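Local coordinates for 2,3-bisphosphoglycerate-independent phosphoglycerate mutase (Pyrococcus horikoshii, PDB 2ZKT), which probably catalyses the interconversion of 2-phosphoglycerate and 3-phosphoglycerate, a step in the lower half of glycolysis, at residues I11-G16 and G345-P350; I250-V255 and H300-D305; A307-K312 and M354-D359. One frame throughout, in Å; residues are numbered along the deposited sequence.

Contact 1 (I11-G16 and G345-P350); sequences ILDGLG and GDHSTP. With ZN (zinc ion), chain G.
D13, D346 and H347 meet at one of the two zinc sites of a centre typical of the alkaline phosphatase superfamily, and they show how two loops distant in sequence can share one metal. D13 OD1 binds the zinc at 2.3 Å and D346 OD2 at the same length, while H347 NE2 stands 2.4 Å from it; S60 completes the set. The carboxylate of D13 is set almost perpendicular to the imidazole, their planes 89° apart.

The second oxygen of D346 looks to the backbone instead: OD1 accepts a weak bond of 3.3 Å from the N of G14. With CG between the backbone N and the carbonyl carbon (chi1 55°), the carboxylate of D346 has OD2 on the zinc and OD1 near G14. Behind this carboxylate, I11 crosses the aspartate side chain at about a right angle, its CG2 packed 3.6 Å from the N of D346. On the histidine, ND1 donates to the O of S348, approaching from above the carbonyl plane, which, with the zinc on NE2, would restrict rotation of the ring. G14 N lies over one face of that ring, toward the rim.

Two glycines make the close approach possible. G14, with positive phi in the type II turn from L12 to L15, would drive a CB into OG1 of T349; its CA instead sits 3.2 Å from the O of H347 as a CA-H...O contact. At G16 a CB would strike OG of S348, whereas its O takes a 3.0 Å bond from the N of T349.

T349 OG1 is hydrogen-bonded to D305 OD1, and S348 OG to D359 O. Strand 6-12 delivers the first segment and strand 339-344, its neighbour in the sheet, the second; strand 296-301 flanks I11 and L12, and helix 60-67 covers I11 and D346.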
loop_
_atom_site.group_PDB
_atom_site.type_symbol
_atom_site.label_atom_id
_atom_site.label_comp_id
_atom_site.label_asym_id
_atom_site.label_seq_id
_atom_site.Cartn_x
_atom_site.Cartn_y
_atom_site.Cartn_z
ATOM N N ILE B 11 -2.254 -4.387 -17.257
ATOM C CA ILE B 11 -2.874 -5.523 -16.587
ATOM C C ILE B 11 -2.022 -6.088 -15.446
ATOM O O ILE B 11 -0.861 -6.502 -15.639
ATOM C CB ILE B 11 -3.167 -6.682 -17.576
ATOM C CG1 ILE B 11 -4.236 -6.245 -18.598
ATOM C CG2 ILE B 11 -3.622 -7.923 -16.810
ATOM C CD1 ILE B 11 -5.566 -5.844 -17.970
ATOM N N LEU B 12 -2.613 -6.093 -14.251
ATOM C CA LEU B 12 -1.958 -6.636 -13.072
ATOM C C LEU B 12 -2.649 -7.983 -12.845
ATOM O O LEU B 12 -3.674 -8.065 -12.170
ATOM C CB LEU B 12 -2.162 -5.702 -11.876
ATOM C CG LEU B 12 -1.749 -4.248 -12.150
ATOM C CD1 LEU B 12 -1.752 -3.497 -10.839
ATOM C CD2 LEU B 12 -0.364 -4.188 -12.789
ATOM N N ASP B 13 -2.078 -9.024 -13.452
ATOM C CA ASP B 13 -2.597 -10.390 -13.399
ATOM C C ASP B 13 -3.135 -10.813 -12.024
ATOM O O ASP B 13 -2.458 -10.668 -11.000
ATOM C CB ASP B 13 -1.492 -11.353 -13.866
ATOM C CG ASP B 13 -2.037 -12.564 -14.601
ATOM O OD1 ASP B 13 -2.563 -13.481 -13.927
ATOM O OD2 ASP B 13 -1.951 -12.591 -15.860
ATOM N N GLY B 14 -4.367 -11.326 -12.019
ATOM C CA GLY B 14 -4.993 -11.778 -10.780
ATOM C C GLY B 14 -5.193 -10.702 -9.718
ATOM O O GLY B 14 -5.322 -11.011 -8.534
ATOM N N LEU B 15 -5.245 -9.441 -10.144
ATOM C CA LEU B 15 -5.417 -8.315 -9.222
ATOM C C LEU B 15 -6.546 -8.467 -8.197
ATOM O O LEU B 15 -6.326 -8.341 -6.985
ATOM C CB LEU B 15 -5.638 -7.028 -10.022
ATOM C CG LEU B 15 -5.687 -5.733 -9.211
ATOM C CD1 LEU B 15 -4.408 -5.576 -8.385
ATOM C CD2 LEU B 15 -5.854 -4.563 -10.179
ATOM N N GLY B 16 -7.758 -8.735 -8.679
ATOM C CA GLY B 16 -8.898 -8.873 -7.780
ATOM C C GLY B 16 -8.750 -9.894 -6.662
ATOM O O GLY B 16 -8.128 -10.949 -6.842
ATOM N N GLY B 345 -7.161 -5.918 -13.849
ATOM C CA GLY B 345 -6.637 -7.273 -13.932
ATOM C C GLY B 345 -7.443 -8.083 -14.949
ATOM O O GLY B 345 -8.605 -7.806 -15.214
ATOM N N ASP B 346 -6.770 -9.071 -15.568
ATOM C CA ASP B 346 -7.494 -9.942 -16.490
ATOM C C ASP B 346 -8.516 -10.817 -15.747
ATOM O O ASP B 346 -9.404 -11.426 -16.334
ATOM C CB ASP B 346 -6.480 -10.816 -17.238
ATOM C CG ASP B 346 -5.616 -11.575 -16.238
ATOM O OD1 ASP B 346 -5.278 -10.984 -15.208
ATOM O OD2 ASP B 346 -5.282 -12.729 -16.501
ATOM N N HIS B 347 -8.342 -10.890 -14.406
ATOM C CA HIS B 347 -9.290 -11.647 -13.589
ATOM C C HIS B 347 -8.941 -11.573 -12.092
ATOM O O HIS B 347 -7.919 -11.027 -11.686
ATOM C CB HIS B 347 -9.286 -13.105 -14.068
ATOM C CG HIS B 347 -7.927 -13.717 -13.834
ATOM N ND1 HIS B 347 -7.452 -14.021 -12.599
ATOM C CD2 HIS B 347 -6.972 -14.100 -14.785
ATOM C CE1 HIS B 347 -6.241 -14.579 -12.803
ATOM N NE2 HIS B 347 -5.927 -14.637 -14.103
ATOM N N SER B 348 -9.858 -12.107 -11.258
ATOM C CA SER B 348 -9.593 -12.175 -9.818
ATOM C C SER B 348 -8.920 -13.496 -9.434
ATOM O O SER B 348 -9.211 -14.555 -9.982
ATOM C CB SER B 348 -10.929 -12.055 -9.079
ATOM O OG SER B 348 -11.344 -10.685 -9.107
ATOM N N THR B 349 -8.001 -13.428 -8.471
ATOM C CA THR B 349 -7.342 -14.624 -7.955
ATOM C C THR B 349 -7.226 -14.435 -6.460
ATOM O O THR B 349 -6.163 -14.089 -5.949
ATOM C CB THR B 349 -5.934 -14.828 -8.544
ATOM O OG1 THR B 349 -6.032 -14.967 -9.971
ATOM C CG2 THR B 349 -5.300 -16.109 -7.966
ATOM N N PRO B 350 -8.335 -14.644 -5.737
ATOM C CA PRO B 350 -8.392 -14.497 -4.270
ATOM C C PRO B 350 -7.404 -15.436 -3.575
ATOM O O PRO B 350 -7.251 -16.595 -3.976
ATOM C CB PRO B 350 -9.847 -14.863 -3.937
ATOM C CG PRO B 350 -10.594 -14.653 -5.227
ATOM C CD PRO B 350 -9.622 -15.135 -6.270
HETATM ZN ZN ZN G . -3.970 -14.291 -15.516
#

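Contact 2 (I250-V255 and H300-D305); sequences IAVALV and HFKPTD. With ZN (zinc ion), chain H.
I250 and H300 run closest, with CA atoms 5.3 Å apart at the ends of two adjacent parallel strands, and the backbones then part, V252 and K302 lying 7.1 Å from each other. The side chain of H300 points across at this place. CG of H300 lies anti to the backbone N (chi1 -169°), and the side chains of H300 and V255 meet tip to tip: V255 CG2 makes an off-centre CH-pi contact, 4.1 Å from the ring centroid and 30° off the normal, while CG1 rests near CD2. A water bridges the segments, lying 3.1 Å from H300 ND1 and accepting a bond from the N of A251.

V252 occupies the N-cap position of helix 253-261, which follows strand 246-249 and leads into strand 265-267, a beta-alpha-beta crossover of the central sheet. From there its CG2 presses on the aliphatic part of K302, 3.3 Å from CB, the two side chains at about a right angle. An alanine at H300 would probably leave the methyls of V255 facing a gap, the bridging water without its ND1 partner, and D13 OD2 without its weak bond to NE2.

K302 is bent at chi2 and chi4, and its NZ forms a salt bridge of 3.3 Å with OD2 of D305, on the anti lone pair. That same OD2 binds a zinc at 2.1 Å, with H309 and H356 as the other protein ligands.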
loop_
_atom_site.group_PDB
_atom_site.type_symbol
_atom_site.label_atom_id
_atom_site.label_comp_id
_atom_site.label_asym_id
_atom_site.label_seq_id
_atom_site.Cartn_x
_atom_site.Cartn_y
_atom_site.Cartn_z
ATOM N N ILE B 250 5.481 -7.912 -22.560
ATOM C CA ILE B 250 5.006 -9.118 -21.892
ATOM C C ILE B 250 6.111 -10.147 -21.665
ATOM O O ILE B 250 7.035 -10.261 -22.468
ATOM C CB ILE B 250 3.906 -9.771 -22.748
ATOM C CG1 ILE B 250 2.931 -8.685 -23.234
ATOM C CG2 ILE B 250 3.204 -10.878 -21.956
ATOM C CD1 ILE B 250 1.935 -9.166 -24.264
ATOM N N ALA B 251 5.999 -10.906 -20.573
ATOM C CA ALA B 251 6.990 -11.935 -20.261
ATOM C C ALA B 251 6.385 -13.342 -20.344
ATOM O O ALA B 251 6.917 -14.214 -21.042
ATOM C CB ALA B 251 7.596 -11.690 -18.863
ATOM N N VAL B 252 5.271 -13.565 -19.645
ATOM C CA VAL B 252 4.626 -14.881 -19.652
ATOM C C VAL B 252 4.263 -15.337 -21.066
ATOM O O VAL B 252 3.662 -14.589 -21.846
ATOM C CB VAL B 252 3.354 -14.888 -18.788
ATOM C CG1 VAL B 252 2.890 -16.322 -18.548
ATOM C CG2 VAL B 252 3.632 -14.195 -17.475
ATOM N N ALA B 253 4.636 -16.579 -21.379
ATOM C CA ALA B 253 4.402 -17.178 -22.694
ATOM C C ALA B 253 2.946 -17.121 -23.188
ATOM O O ALA B 253 2.666 -16.617 -24.282
ATOM C CB ALA B 253 4.888 -18.634 -22.682
ATOM N N LEU B 254 2.027 -17.653 -22.379
ATOM C CA LEU B 254 0.617 -17.693 -22.759
ATOM C C LEU B 254 0.015 -16.337 -23.146
ATOM O O LEU B 254 -0.788 -16.252 -24.082
ATOM C CB LEU B 254 -0.208 -18.327 -21.630
ATOM C CG LEU B 254 -1.693 -18.547 -21.942
ATOM C CD1 LEU B 254 -1.848 -19.330 -23.240
ATOM C CD2 LEU B 254 -2.353 -19.288 -20.783
ATOM N N VAL B 255 0.400 -15.273 -22.441
ATOM C CA VAL B 255 -0.146 -13.958 -22.749
ATOM C C VAL B 255 0.523 -13.356 -23.983
ATOM O O VAL B 255 -0.124 -12.629 -24.756
ATOM C CB VAL B 255 -0.020 -13.001 -21.532
ATOM C CG1 VAL B 255 -0.515 -11.598 -21.896
ATOM C CG2 VAL B 255 -0.835 -13.558 -20.360
ATOM N N HIS B 300 1.932 -6.027 -19.319
ATOM C CA HIS B 300 1.488 -7.111 -18.446
ATOM C C HIS B 300 2.468 -7.351 -17.284
ATOM O O HIS B 300 3.685 -7.304 -17.466
ATOM C CB HIS B 300 1.314 -8.378 -19.296
ATOM C CG HIS B 300 0.623 -9.504 -18.587
ATOM N ND1 HIS B 300 1.285 -10.375 -17.744
ATOM C CD2 HIS B 300 -0.674 -9.904 -18.601
ATOM C CE1 HIS B 300 0.425 -11.268 -17.269
ATOM N NE2 HIS B 300 -0.769 -11.004 -17.775
ATOM N N PHE B 301 1.922 -7.586 -16.089
ATOM C CA PHE B 301 2.711 -7.846 -14.872
ATOM C C PHE B 301 2.096 -9.099 -14.253
ATOM O O PHE B 301 0.988 -9.045 -13.727
ATOM C CB PHE B 301 2.584 -6.662 -13.899
ATOM C CG PHE B 301 3.422 -6.800 -12.652
ATOM C CD1 PHE B 301 4.820 -6.737 -12.720
ATOM C CD2 PHE B 301 2.814 -6.985 -11.404
ATOM C CE1 PHE B 301 5.599 -6.854 -11.564
ATOM C CE2 PHE B 301 3.580 -7.105 -10.238
ATOM C CZ PHE B 301 4.979 -7.037 -10.315
ATOM N N LYS B 302 2.818 -10.219 -14.295
ATOM C CA LYS B 302 2.297 -11.506 -13.799
ATOM C C LYS B 302 2.398 -11.905 -12.311
ATOM O O LYS B 302 1.432 -12.443 -11.742
ATOM C CB LYS B 302 2.919 -12.636 -14.642
ATOM C CG LYS B 302 2.393 -14.036 -14.340
ATOM C CD LYS B 302 0.903 -14.158 -14.656
ATOM C CE LYS B 302 0.485 -15.624 -14.812
ATOM N NZ LYS B 302 0.933 -16.467 -13.664
ATOM N N PRO B 303 3.559 -11.664 -11.662
ATOM C CA PRO B 303 3.747 -12.028 -10.246
ATOM C C PRO B 303 2.586 -11.828 -9.256
ATOM O O PRO B 303 2.430 -12.625 -8.316
ATOM C CB PRO B 303 5.023 -11.264 -9.847
ATOM C CG PRO B 303 5.148 -10.181 -10.892
ATOM C CD PRO B 303 4.696 -10.861 -12.151
ATOM N N THR B 304 1.769 -10.793 -9.442
ATOM C CA THR B 304 0.648 -10.599 -8.521
ATOM C C THR B 304 -0.231 -11.852 -8.508
ATOM O O THR B 304 -0.788 -12.230 -7.470
ATOM C CB THR B 304 -0.231 -9.399 -8.924
ATOM O OG1 THR B 304 -0.378 -9.371 -10.352
ATOM C CG2 THR B 304 0.387 -8.091 -8.434
ATOM N N ASP B 305 -0.334 -12.513 -9.661
ATOM C CA ASP B 305 -1.166 -13.708 -9.762
ATOM C C ASP B 305 -0.614 -14.926 -9.022
ATOM O O ASP B 305 -1.388 -15.767 -8.535
ATOM C CB ASP B 305 -1.399 -14.063 -11.230
ATOM C CG ASP B 305 -2.312 -15.264 -11.399
ATOM O OD1 ASP B 305 -3.481 -15.206 -10.937
ATOM O OD2 ASP B 305 -1.852 -16.270 -11.994
HETATM ZN ZN ZN H . -3.376 -17.592 -12.466
HETATM O O HOH W 1 4.339 -10.923 -17.928
#

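Contact 3 (A307-K312 and M354-D359); sequences AGHDNK and MNHSGD. With ZN (zinc ion), chain H.
H309 and H356 hold the same zinc, each through NE2, with H309 NE2 2.4 Å and H356 NE2 2.3 Å from the metal. The rings come together rim to rim around it, planes 46° apart, neither lying over the other's face; NE2 of each sits at the edge of its partner. D305 supplies the remaining protein ligand.

One step out, each imidazole is steadied by its other nitrogen. ND1 of H309 donates to the O of M354 at 3.2 Å, from above the carbonyl plane, and this bond together with the metal fixes the rotation of the ring. H356 ND1 is bonded to the O of A58. N355 adds two contacts: its CA packs 3.6 Å from CE1 of H309, and its OD1 receives the N of H356 on a lone pair in the carbonyl plane, bracing the backbone just ahead of the second ligand.

M354 forms the outer layer. Its CB lies 3.3 Å from the O of H309, CG packs against CB of N311, and the bend at chi3 (81°) returns CE to within 3.4 Å of that same H309 O. The CA of M354 points a nearly straight CA-H...O contact at the O of G308, 3.5 Å away. The methionine therefore lines the last turn of helix 303-309, which closes in a Schellman motif with N311 at positive phi.

An aspartate and a histidine four residues apart on one helix, joined by a histidine from a later loop, make the second half of the two-metal centre characteristic of cofactor-independent phosphoglycerate mutases and their alkaline phosphatase relatives.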
loop_
_atom_site.group_PDB
_atom_site.type_symbol
_atom_site.label_atom_id
_atom_site.label_comp_id
_atom_site.label_asym_id
_atom_site.label_seq_id
_atom_site.Cartn_x
_atom_site.Cartn_y
_atom_site.Cartn_z
ATOM N N ALA B 307 1.171 -14.892 -6.154
ATOM C CA ALA B 307 0.946 -14.728 -4.718
ATOM C C ALA B 307 -0.478 -15.161 -4.370
ATOM O O ALA B 307 -0.725 -15.727 -3.294
ATOM C CB ALA B 307 1.175 -13.283 -4.314
ATOM N N GLY B 308 -1.407 -14.897 -5.298
ATOM C CA GLY B 308 -2.803 -15.270 -5.091
ATOM C C GLY B 308 -2.961 -16.783 -5.121
ATOM O O GLY B 308 -3.675 -17.362 -4.304
ATOM N N HIS B 309 -2.294 -17.433 -6.072
ATOM C CA HIS B 309 -2.369 -18.884 -6.178
ATOM C C HIS B 309 -1.777 -19.546 -4.926
ATOM O O HIS B 309 -2.241 -20.609 -4.507
ATOM C CB HIS B 309 -1.620 -19.366 -7.426
ATOM C CG HIS B 309 -2.469 -19.413 -8.665
ATOM N ND1 HIS B 309 -3.495 -20.325 -8.831
ATOM C CD2 HIS B 309 -2.441 -18.663 -9.796
ATOM C CE1 HIS B 309 -4.066 -20.133 -10.013
ATOM N NE2 HIS B 309 -3.445 -19.130 -10.619
ATOM N N ASP B 310 -0.768 -18.908 -4.324
ATOM C CA ASP B 310 -0.132 -19.463 -3.121
ATOM C C ASP B 310 -0.699 -19.004 -1.764
ATOM O O ASP B 310 -0.159 -19.364 -0.715
ATOM C CB ASP B 310 1.377 -19.192 -3.153
ATOM C CG ASP B 310 2.069 -19.911 -4.293
ATOM O OD1 ASP B 310 1.880 -21.144 -4.420
ATOM O OD2 ASP B 310 2.806 -19.245 -5.060
ATOM N N ASN B 311 -1.779 -18.216 -1.784
ATOM C CA ASN B 311 -2.414 -17.731 -0.551
ATOM C C ASN B 311 -1.452 -16.917 0.325
ATOM O O ASN B 311 -1.264 -17.212 1.516
ATOM C CB ASN B 311 -2.960 -18.911 0.263
ATOM C CG ASN B 311 -3.940 -18.473 1.336
ATOM O OD1 ASN B 311 -4.893 -19.186 1.655
ATOM N ND2 ASN B 311 -3.714 -17.288 1.894
ATOM N N LYS B 312 -0.856 -15.884 -0.273
ATOM C CA LYS B 312 0.089 -15.010 0.423
ATOM C C LYS B 312 -0.339 -13.545 0.214
ATOM O O LYS B 312 0.223 -12.826 -0.629
ATOM C CB LYS B 312 1.501 -15.252 -0.130
ATOM C CG LYS B 312 1.975 -16.695 0.055
ATOM C CD LYS B 312 3.334 -16.955 -0.587
ATOM C CE LYS B 312 3.263 -16.873 -2.112
ATOM N NZ LYS B 312 4.518 -17.354 -2.778
ATOM N N MET B 354 -7.039 -19.534 -3.901
ATOM C CA MET B 354 -5.813 -20.115 -4.460
ATOM C C MET B 354 -5.954 -20.504 -5.935
ATOM O O MET B 354 -5.303 -21.440 -6.424
ATOM C CB MET B 354 -5.381 -21.342 -3.628
ATOM C CG MET B 354 -4.913 -20.986 -2.211
ATOM S SD MET B 354 -4.386 -22.413 -1.211
ATOM C CE MET B 354 -2.685 -22.672 -1.844
ATOM N N ASN B 355 -6.812 -19.767 -6.640
ATOM C CA ASN B 355 -7.056 -19.990 -8.059
ATOM C C ASN B 355 -7.975 -18.873 -8.542
ATOM O O ASN B 355 -8.500 -18.106 -7.734
ATOM C CB ASN B 355 -7.728 -21.348 -8.287
ATOM C CG ASN B 355 -7.330 -21.975 -9.616
ATOM O OD1 ASN B 355 -7.399 -21.334 -10.678
ATOM N ND2 ASN B 355 -6.912 -23.240 -9.566
ATOM N N HIS B 356 -8.164 -18.780 -9.857
ATOM C CA HIS B 356 -9.016 -17.746 -10.441
ATOM C C HIS B 356 -10.451 -17.847 -9.924
ATOM O O HIS B 356 -11.001 -18.946 -9.800
ATOM C CB HIS B 356 -9.041 -17.882 -11.966
ATOM C CG HIS B 356 -7.691 -17.787 -12.611
ATOM N ND1 HIS B 356 -7.526 -17.710 -13.986
ATOM C CD2 HIS B 356 -6.441 -17.768 -12.078
ATOM C CE1 HIS B 356 -6.231 -17.648 -14.269
ATOM N NE2 HIS B 356 -5.553 -17.680 -13.130
ATOM N N SER B 357 -11.055 -16.696 -9.630
ATOM C CA SER B 357 -12.439 -16.650 -9.159
ATOM C C SER B 357 -13.239 -15.882 -10.206
ATOM O O SER B 357 -12.676 -15.349 -11.171
ATOM C CB SER B 357 -12.542 -15.896 -7.829
ATOM O OG SER B 357 -12.357 -14.497 -8.039
ATOM N N GLY B 358 -14.554 -15.825 -10.003
ATOM C CA GLY B 358 -15.423 -15.113 -10.920
ATOM C C GLY B 358 -15.688 -13.685 -10.453
ATOM O O GLY B 358 -16.392 -12.930 -11.134
ATOM N N ASP B 359 -15.135 -13.315 -9.297
ATOM C CA ASP B 359 -15.301 -11.959 -8.763
ATOM C C ASP B 359 -14.862 -10.924 -9.816
ATOM O O ASP B 359 -13.803 -11.064 -10.423
ATOM C CB ASP B 359 -14.459 -11.771 -7.491
ATOM C CG ASP B 359 -14.823 -12.756 -6.394
ATOM O OD1 ASP B 359 -15.941 -12.644 -5.832
ATOM O OD2 ASP B 359 -13.993 -13.649 -6.099
HETATM ZN ZN ZN H . -3.376 -17.592 -12.466
#

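From the N terminus, the chain leaves strand 6-12 at 11-16 and returns only at 345-350, so contact 1 closes a loop spanning most of the protein. Contact 2, between 250-255 and 300-305, is nested inside it and joins the start of helix 253-261 to the end of strand 296-301 and the residue after it. Contact 3 opens as helix 303-309 ends, in series after contact 2, and finishes at 354-359 beyond contact 1, so these two cross. The zinc ions of contacts 1 and 3 are 4.5 Å apart, and the stacked rings of H347 and H356 join their sites. D13 O with T304 OG1 ties contact 1 to contact 2, whose D305 serves contact 3's zinc.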